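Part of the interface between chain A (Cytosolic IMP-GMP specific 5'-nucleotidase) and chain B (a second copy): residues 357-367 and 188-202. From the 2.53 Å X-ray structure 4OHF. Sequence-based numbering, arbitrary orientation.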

ATOM      1  N   LYS A 357     -23.941 -36.219  26.346  1.00 51.62           N
ATOM      2  CA  LYS A 357     -24.177 -36.979  27.561  1.00 54.41           C
ATOM      3  C   LYS A 357     -22.938 -36.819  28.431  1.00 54.90           C
ATOM      4  O   LYS A 357     -23.033 -36.810  29.659  1.00 56.74           O
ATOM      5  CB  LYS A 357     -24.402 -38.462  27.262  1.00 56.05           C
ATOM      6  CG  LYS A 357     -25.643 -38.754  26.450  1.00 60.83           C
ATOM      7  CD  LYS A 357     -25.820 -40.260  26.207  1.00 64.68           C
ATOM      8  CE  LYS A 357     -26.047 -41.020  27.519  1.00 66.38           C
ATOM      9  NZ  LYS A 357     -26.320 -42.478  27.327  1.00 67.10           N
ATOM     10  N   TYR A 358     -21.773 -36.682  27.797  1.00 54.38           N
ATOM     11  CA  TYR A 358     -20.527 -36.508  28.554  1.00 55.50           C
ATOM     12  C   TYR A 358     -20.542 -35.222  29.382  1.00 55.10           C
ATOM     13  O   TYR A 358     -20.383 -35.261  30.595  1.00 53.50           O
ATOM     14  CB  TYR A 358     -19.309 -36.467  27.620  1.00 54.51           C
ATOM     15  CG  TYR A 358     -17.987 -36.272  28.351  1.00 54.14           C
ATOM     16  CD1 TYR A 358     -17.183 -37.365  28.691  1.00 54.90           C
ATOM     17  CD2 TYR A 358     -17.542 -34.997  28.707  1.00 55.03           C
ATOM     18  CE1 TYR A 358     -15.968 -37.190  29.364  1.00 53.62           C
ATOM     19  CE2 TYR A 358     -16.327 -34.814  29.384  1.00 53.81           C
ATOM     20  CZ  TYR A 358     -15.546 -35.914  29.706  1.00 54.20           C
ATOM     21  OH  TYR A 358     -14.341 -35.745  30.361  1.00 56.69           O
ATOM     22  N   VAL A 359     -20.713 -34.086  28.708  1.00 56.31           N
ATOM     23  CA  VAL A 359     -20.739 -32.799  29.380  1.00 58.40           C
ATOM     24  C   VAL A 359     -21.853 -32.743  30.416  1.00 59.94           C
ATOM     25  O   VAL A 359     -21.682 -32.134  31.466  1.00 60.42           O
ATOM     26  CB  VAL A 359     -20.885 -31.620  28.375  1.00 58.91           C
ATOM     27  CG1 VAL A 359     -19.707 -31.615  27.413  1.00 59.45           C
ATOM     28  CG2 VAL A 359     -22.180 -31.729  27.608  1.00 59.45           C
ATOM     29  N   ASP A 360     -22.988 -33.381  30.143  1.00 61.99           N
ATOM     30  CA  ASP A 360     -24.079 -33.383  31.112  1.00 64.30           C
ATOM     31  C   ASP A 360     -23.590 -33.990  32.426  1.00 66.97           C
ATOM     32  O   ASP A 360     -23.752 -33.386  33.482  1.00 69.00           O
ATOM     33  CB  ASP A 360     -25.289 -34.154  30.575  1.00 62.23           C
ATOM     34  CG  ASP A 360     -25.984 -33.418  29.438  1.00 62.77           C
ATOM     35  OD1 ASP A 360     -26.954 -33.963  28.856  1.00 63.08           O
ATOM     36  OD2 ASP A 360     -25.553 -32.286  29.121  1.00 59.60           O
ATOM     37  N   LEU A 361     -22.976 -35.167  32.370  1.00 69.39           N
ATOM     38  CA  LEU A 361     -22.460 -35.798  33.584  1.00 71.78           C
ATOM     39  C   LEU A 361     -21.345 -34.961  34.196  1.00 73.35           C
ATOM     40  O   LEU A 361     -21.317 -34.749  35.398  1.00 73.09           O
ATOM     41  CB  LEU A 361     -21.951 -37.208  33.278  1.00 71.83           C
ATOM     42  CG  LEU A 361     -23.042 -38.274  33.113  1.00 72.08           C
ATOM     43  CD1 LEU A 361     -24.071 -37.826  32.086  1.00 72.30           C
ATOM     44  CD2 LEU A 361     -22.413 -39.590  32.696  1.00 72.53           C
ATOM     45  N   CYS A 362     -20.432 -34.483  33.360  1.00 77.47           N
ATOM     46  CA  CYS A 362     -19.316 -33.649  33.813  1.00 81.74           C
ATOM     47  C   CYS A 362     -19.844 -32.362  34.458  1.00 83.55           C
ATOM     48  O   CYS A 362     -19.228 -31.806  35.372  1.00 84.52           O
ATOM     49  CB  CYS A 362     -18.406 -33.298  32.620  1.00 83.27           C
ATOM     50  SG  CYS A 362     -17.032 -32.130  32.961  1.00 87.23           S
ATOM     51  N   THR A 363     -20.988 -31.897  33.966  1.00 85.34           N
ATOM     52  CA  THR A 363     -21.629 -30.685  34.468  1.00 85.86           C
ATOM     53  C   THR A 363     -22.549 -31.063  35.631  1.00 87.09           C
ATOM     54  O   THR A 363     -22.998 -30.205  36.387  1.00 87.36           O
ATOM     55  CB  THR A 363     -22.464 -29.997  33.345  1.00 85.04           C
ATOM     56  OG1 THR A 363     -22.486 -28.581  33.555  1.00 84.82           O
ATOM     57  CG2 THR A 363     -23.897 -30.515  33.336  1.00 83.30           C
ATOM     58  N   ARG A 364     -22.815 -32.360  35.764  1.00 88.57           N
ATOM     59  CA  ARG A 364     -23.680 -32.896  36.813  1.00 90.13           C
ATOM     60  C   ARG A 364     -22.867 -33.244  38.052  1.00 91.00           C
ATOM     61  O   ARG A 364     -23.419 -33.548  39.105  1.00 91.38           O
ATOM     62  CB  ARG A 364     -24.393 -34.145  36.295  1.00 91.19           C
ATOM     63  CG  ARG A 364     -25.359 -34.806  37.260  1.00 91.71           C
ATOM     64  CD  ARG A 364     -26.061 -35.959  36.564  1.00 93.17           C
ATOM     65  NE  ARG A 364     -27.136 -36.528  37.369  1.00 96.24           N
ATOM     66  CZ  ARG A 364     -26.951 -37.178  38.515  1.00 97.44           C
ATOM     67  NH1 ARG A 364     -27.996 -37.662  39.180  1.00 97.13           N
ATOM     68  NH2 ARG A 364     -25.723 -37.348  38.990  1.00 97.90           N
ATOM     69  N   SER A 365     -21.546 -33.208  37.917  1.00 92.52           N
ATOM     70  CA  SER A 365     -20.657 -33.511  39.026  1.00 93.59           C
ATOM     71  C   SER A 365     -20.256 -32.225  39.737  1.00 94.97           C
ATOM     72  O   SER A 365     -19.466 -32.244  40.677  1.00 95.20           O
ATOM     73  CB  SER A 365     -19.413 -34.240  38.516  1.00 93.37           C
ATOM     74  OG  SER A 365     -19.749 -35.508  37.977  1.00 91.87           O
ATOM     75  N   ILE A 366     -20.799 -31.106  39.270  1.00 97.06           N
ATOM     76  CA  ILE A 366     -20.519 -29.800  39.865  1.00 99.52           C
ATOM     77  C   ILE A 366     -21.776 -29.326  40.610  1.00100.64           C
ATOM     78  O   ILE A 366     -21.691 -28.534  41.559  1.00100.47           O
ATOM     79  CB  ILE A 366     -20.132 -28.756  38.786  1.00 99.90           C
ATOM     80  CG1 ILE A 366     -19.009 -29.312  37.904  1.00 99.64           C
ATOM     81  CG2 ILE A 366     -19.676 -27.452  39.456  1.00 99.74           C
ATOM     82  CD1 ILE A 366     -18.621 -28.405  36.757  1.00 99.04           C
ATOM     83  N   ASP A 367     -22.933 -29.817  40.163  1.00101.66           N
ATOM     84  CA  ASP A 367     -24.219 -29.494  40.780  1.00102.14           C
ATOM     85  C   ASP A 367     -24.464 -30.465  41.939  1.00102.40           C
ATOM     86  O   ASP A 367     -25.592 -30.601  42.424  1.00102.19           O
ATOM     87  CB  ASP A 367     -25.375 -29.621  39.772  1.00102.67           C
ATOM     88  CG  ASP A 367     -25.364 -28.530  38.708  1.00102.59           C
ATOM     89  OD1 ASP A 367     -25.091 -27.355  39.038  1.00101.92           O
ATOM     90  OD2 ASP A 367     -25.656 -28.850  37.537  1.00102.43           O
TER
ATOM     91  N   GLU B 188     -18.671 -17.319  38.770  1.00 56.91           N
ATOM     92  CA  GLU B 188     -19.194 -18.590  38.294  1.00 57.67           C
ATOM     93  C   GLU B 188     -18.320 -19.737  38.766  1.00 57.61           C
ATOM     94  O   GLU B 188     -17.185 -19.880  38.317  1.00 58.97           O
ATOM     95  CB  GLU B 188     -19.268 -18.582  36.755  1.00 57.18           C
ATOM     96  CG  GLU B 188     -19.611 -19.933  36.114  1.00 58.74           C
ATOM     97  CD  GLU B 188     -19.595 -19.898  34.584  1.00 59.54           C
ATOM     98  OE1 GLU B 188     -19.799 -20.964  33.963  1.00 59.95           O
ATOM     99  OE2 GLU B 188     -19.385 -18.811  34.003  1.00 57.14           O
ATOM    100  N   LYS B 189     -18.854 -20.548  39.671  1.00 56.70           N
ATOM    101  CA  LYS B 189     -18.127 -21.697  40.194  1.00 56.80           C
ATOM    102  C   LYS B 189     -17.567 -22.585  39.084  1.00 54.64           C
ATOM    103  O   LYS B 189     -16.414 -23.001  39.132  1.00 54.73           O
ATOM    104  CB  LYS B 189     -19.041 -22.533  41.101  1.00 58.49           C
ATOM    105  CG  LYS B 189     -18.410 -23.836  41.590  1.00 63.16           C
ATOM    106  CD  LYS B 189     -19.176 -24.494  42.749  1.00 65.17           C
ATOM    107  CE  LYS B 189     -20.587 -24.946  42.358  1.00 67.13           C
ATOM    108  NZ  LYS B 189     -21.509 -23.810  42.052  1.00 66.96           N
ATOM    109  N   GLU B 190     -18.382 -22.861  38.081  1.00 53.30           N
ATOM    110  CA  GLU B 190     -17.960 -23.714  36.981  1.00 54.20           C
ATOM    111  C   GLU B 190     -16.584 -23.368  36.392  1.00 53.29           C
ATOM    112  O   GLU B 190     -15.803 -24.264  36.068  1.00 53.07           O
ATOM    113  CB  GLU B 190     -19.018 -23.698  35.874  1.00 56.80           C
ATOM    114  CG  GLU B 190     -20.380 -24.318  36.245  1.00 59.40           C
ATOM    115  CD  GLU B 190     -21.107 -23.600  37.400  1.00 62.97           C
ATOM    116  OE1 GLU B 190     -21.246 -22.355  37.379  1.00 61.17           O
ATOM    117  OE2 GLU B 190     -21.557 -24.295  38.337  1.00 65.23           O
ATOM    118  N   VAL B 191     -16.281 -22.080  36.249  1.00 51.16           N
ATOM    119  CA  VAL B 191     -15.000 -21.668  35.684  1.00 49.46           C
ATOM    120  C   VAL B 191     -13.851 -22.283  36.464  1.00 49.33           C
ATOM    121  O   VAL B 191     -12.956 -22.884  35.878  1.00 48.56           O
ATOM    122  CB  VAL B 191     -14.825 -20.121  35.682  1.00 49.13           C
ATOM    123  CG1 VAL B 191     -13.395 -19.759  35.330  1.00 46.28           C
ATOM    124  CG2 VAL B 191     -15.769 -19.488  34.684  1.00 45.45           C
ATOM    125  N   VAL B 192     -13.883 -22.129  37.786  1.00 49.33           N
ATOM    126  CA  VAL B 192     -12.839 -22.678  38.639  1.00 48.85           C
ATOM    127  C   VAL B 192     -12.784 -24.199  38.542  1.00 49.05           C
ATOM    128  O   VAL B 192     -11.705 -24.778  38.385  1.00 48.17           O
ATOM    129  CB  VAL B 192     -13.036 -22.240  40.108  1.00 48.26           C
ATOM    130  CG1 VAL B 192     -12.168 -23.070  41.036  1.00 47.72           C
ATOM    131  CG2 VAL B 192     -12.648 -20.773  40.250  1.00 48.33           C
ATOM    132  N   GLU B 193     -13.935 -24.850  38.626  1.00 48.90           N
ATOM    133  CA  GLU B 193     -13.950 -26.303  38.516  1.00 51.01           C
ATOM    134  C   GLU B 193     -13.354 -26.696  37.170  1.00 49.61           C
ATOM    135  O   GLU B 193     -12.562 -27.641  37.074  1.00 50.12           O
ATOM    136  CB  GLU B 193     -15.374 -26.858  38.625  1.00 54.02           C
ATOM    137  CG  GLU B 193     -16.093 -26.565  39.939  1.00 62.06           C
ATOM    138  CD  GLU B 193     -15.175 -26.667  41.170  1.00 68.14           C
ATOM    139  OE1 GLU B 193     -14.397 -27.654  41.272  1.00 69.73           O
ATOM    140  OE2 GLU B 193     -15.241 -25.755  42.040  1.00 69.11           O
ATOM    141  N   GLY B 194     -13.734 -25.954  36.134  1.00 47.81           N
ATOM    142  CA  GLY B 194     -13.252 -26.219  34.792  1.00 45.91           C
ATOM    143  C   GLY B 194     -11.749 -26.145  34.660  1.00 46.04           C
ATOM    144  O   GLY B 194     -11.124 -27.025  34.066  1.00 45.51           O
ATOM    145  N   LEU B 195     -11.160 -25.087  35.199  1.00 46.03           N
ATOM    146  CA  LEU B 195      -9.725 -24.946  35.144  1.00 47.97           C
ATOM    147  C   LEU B 195      -9.089 -26.137  35.850  1.00 48.90           C
ATOM    148  O   LEU B 195      -8.196 -26.792  35.305  1.00 48.93           O
ATOM    149  CB  LEU B 195      -9.300 -23.637  35.805  1.00 49.33           C
ATOM    150  CG  LEU B 195      -9.714 -22.406  34.997  1.00 49.24           C
ATOM    151  CD1 LEU B 195      -9.435 -21.140  35.781  1.00 48.88           C
ATOM    152  CD2 LEU B 195      -8.963 -22.402  33.684  1.00 48.75           C
ATOM    153  N   LYS B 196      -9.558 -26.425  37.058  1.00 49.22           N
ATOM    154  CA  LYS B 196      -9.023 -27.546  37.807  1.00 49.93           C
ATOM    155  C   LYS B 196      -9.124 -28.795  36.953  1.00 51.39           C
ATOM    156  O   LYS B 196      -8.169 -29.553  36.818  1.00 52.05           O
ATOM    157  CB  LYS B 196      -9.789 -27.732  39.107  1.00 47.87           C
ATOM    158  CG  LYS B 196      -9.369 -26.784  40.210  1.00 45.23           C
ATOM    159  CD  LYS B 196      -9.917 -27.284  41.525  1.00 47.74           C
ATOM    160  CE  LYS B 196      -9.587 -26.374  42.689  1.00 47.80           C
ATOM    161  NZ  LYS B 196     -10.053 -26.959  43.986  1.00 47.81           N
ATOM    162  N   HIS B 197     -10.286 -28.999  36.357  1.00 53.07           N
ATOM    163  CA  HIS B 197     -10.469 -30.147  35.501  1.00 54.97           C
ATOM    164  C   HIS B 197      -9.297 -30.234  34.524  1.00 55.35           C
ATOM    165  O   HIS B 197      -8.526 -31.189  34.546  1.00 55.04           O
ATOM    166  CB  HIS B 197     -11.768 -30.015  34.719  1.00 58.55           C
ATOM    167  CG  HIS B 197     -12.169 -31.266  34.001  1.00 62.76           C
ATOM    168  ND1 HIS B 197     -12.915 -31.252  32.840  1.00 63.93           N
ATOM    169  CD2 HIS B 197     -11.940 -32.572  34.289  1.00 63.86           C
ATOM    170  CE1 HIS B 197     -13.126 -32.496  32.443  1.00 65.36           C
ATOM    171  NE2 HIS B 197     -12.546 -33.315  33.304  1.00 65.24           N
ATOM    172  N   PHE B 198      -9.163 -29.222  33.670  1.00 55.22           N
ATOM    173  CA  PHE B 198      -8.090 -29.190  32.678  1.00 54.11           C
ATOM    174  C   PHE B 198      -6.685 -29.376  33.241  1.00 54.22           C
ATOM    175  O   PHE B 198      -5.882 -30.114  32.672  1.00 55.38           O
ATOM    176  CB  PHE B 198      -8.135 -27.885  31.873  1.00 51.69           C
ATOM    177  CG  PHE B 198      -9.034 -27.939  30.669  1.00 49.83           C
ATOM    178  CD1 PHE B 198      -8.560 -27.559  29.419  1.00 50.78           C
ATOM    179  CD2 PHE B 198     -10.349 -28.372  30.777  1.00 49.47           C
ATOM    180  CE1 PHE B 198      -9.382 -27.613  28.292  1.00 48.87           C
ATOM    181  CE2 PHE B 198     -11.176 -28.426  29.655  1.00 48.33           C
ATOM    182  CZ  PHE B 198     -10.687 -28.047  28.414  1.00 47.40           C
ATOM    183  N   ILE B 199      -6.374 -28.702  34.338  1.00 54.62           N
ATOM    184  CA  ILE B 199      -5.047 -28.823  34.922  1.00 55.91           C
ATOM    185  C   ILE B 199      -4.812 -30.263  35.354  1.00 56.85           C
ATOM    186  O   ILE B 199      -3.733 -30.827  35.162  1.00 56.51           O
ATOM    187  CB  ILE B 199      -4.896 -27.904  36.137  1.00 54.92           C
ATOM    188  CG1 ILE B 199      -5.144 -26.459  35.714  1.00 54.54           C
ATOM    189  CG2 ILE B 199      -3.504 -28.050  36.723  1.00 54.10           C
ATOM    190  CD1 ILE B 199      -5.318 -25.505  36.866  1.00 53.97           C
ATOM    191  N   ARG B 200      -5.849 -30.852  35.928  1.00 57.78           N
ATOM    192  CA  ARG B 200      -5.809 -32.220  36.404  1.00 59.28           C
ATOM    193  C   ARG B 200      -5.291 -33.155  35.311  1.00 59.71           C
ATOM    194  O   ARG B 200      -4.579 -34.112  35.601  1.00 61.16           O
ATOM    195  CB  ARG B 200      -7.213 -32.623  36.842  1.00 60.32           C
ATOM    196  CG  ARG B 200      -7.310 -33.830  37.734  1.00 64.44           C
ATOM    197  CD  ARG B 200      -8.755 -33.977  38.205  1.00 67.77           C
ATOM    198  NE  ARG B 200      -9.183 -32.801  38.969  1.00 69.02           N
ATOM    199  CZ  ARG B 200     -10.370 -32.208  38.856  1.00 68.99           C
ATOM    200  NH1 ARG B 200     -10.648 -31.148  39.603  1.00 67.06           N
ATOM    201  NH2 ARG B 200     -11.275 -32.663  37.993  1.00 70.15           N
ATOM    202  N   TYR B 201      -5.633 -32.866  34.057  1.00 59.52           N
ATOM    203  CA  TYR B 201      -5.201 -33.678  32.923  1.00 59.35           C
ATOM    204  C   TYR B 201      -3.875 -33.236  32.308  1.00 58.71           C
ATOM    205  O   TYR B 201      -3.579 -33.571  31.160  1.00 59.81           O
ATOM    206  CB  TYR B 201      -6.265 -33.683  31.826  1.00 64.04           C
ATOM    207  CG  TYR B 201      -7.431 -34.621  32.061  1.00 69.22           C
ATOM    208  CD1 TYR B 201      -7.590 -35.773  31.289  1.00 71.45           C
ATOM    209  CD2 TYR B 201      -8.408 -34.333  33.024  1.00 71.86           C
ATOM    210  CE1 TYR B 201      -8.699 -36.615  31.463  1.00 74.34           C
ATOM    211  CE2 TYR B 201      -9.518 -35.164  33.209  1.00 73.60           C
ATOM    212  CZ  TYR B 201      -9.658 -36.302  32.424  1.00 75.04           C
ATOM    213  OH  TYR B 201     -10.757 -37.114  32.593  1.00 74.29           O
ATOM    214  N   GLY B 202      -3.083 -32.473  33.054  1.00 56.73           N
ATOM    215  CA  GLY B 202      -1.790 -32.046  32.542  1.00 53.96           C
ATOM    216  C   GLY B 202      -1.765 -30.808  31.669  1.00 51.73           C
ATOM    217  O   GLY B 202      -0.754 -30.489  31.053  1.00 50.43           O
TER

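The two stretches meet mainly through side chains: no hydrogen bond crosses between them, and the 300 Å² they bury together comes from van der Waals contact and one sulfur-aromatic approach. On chain A the contacting side chains belong to Tyr358(A), Cys362(A) and Ile366(A), spaced four residues apart, so the first two share one side of the helix and the third continues that line into the loop. On chain B, Lys189(B), Glu193(B) and His197(B) repeat the four-residue spacing along helix 189-200, with Glu190(B) beside the first of them.

Ile366(A) contributes most, with 98 Å² covered. Its CA-to-CB bond points toward chain B, and chi1 at -52° (m) places CG2 among three partners, while chi2 at 176° (t) extends CG1 to CD1: Ile366(A) CG2 is 3.7 Å from Glu193(B) CG, 3.8 Å from Glu190(B) OE2 and 3.9 Å from Lys189(B) CE. The contact with Glu193(B) is therefore made to a methylene carbon, the aliphatic part of an acidic side chain. Lys189(B) also lies against the backbone here, its CE 3.8 Å from Ile366(A) O.

Glu190(B) has a CA-to-CB bond directed sideways, yet its end comes nearer to chain A. The angles account for this: chi1 is m (-66°), but chi2 is p (62°), which folds the chain instead of extending it. Its OE2 also forms a long salt bridge with Lys189(B) NZ, at 3.7 Å. Lys189(B) starts with chi1 and chi2 both t, then bends at chi3 (64°, p) and chi4 (-67°, m). Glu193(B) is likewise folded, with chi1 at -61° and chi2 at -39°.

At the other end of the contact, His197(B) takes chi1 t (-169°) and receives two side chains. Tyr358(A) OH lies 4.0 Å from His197(B) CE1, at the ring edge and near its plane. CE1 is a carbon, and the nearer ring nitrogen, His197(B) NE2, is 4.2 Å from Tyr358(A) OH, so the contact is packing. Cys362(A) SG is also 4.0 Å from His197(B) CE1; it sits 4.5 Å from the ring centroid and 38° off the ring normal, an oblique approach. Both chain A residues have chi1 near t (179° and 175°) and CA-to-CB bonds pointing toward chain B. Tyr201(B), the first residue to leave helical phi/psi, adds a slight contact, its OH 4.4 Å from Tyr358(A) OH.

Within chain A, Ser365(A) uses chi1 m (-65°) to turn OG back to the helix, donating a hydrogen bond to Leu361(A) O at 3.1 Å.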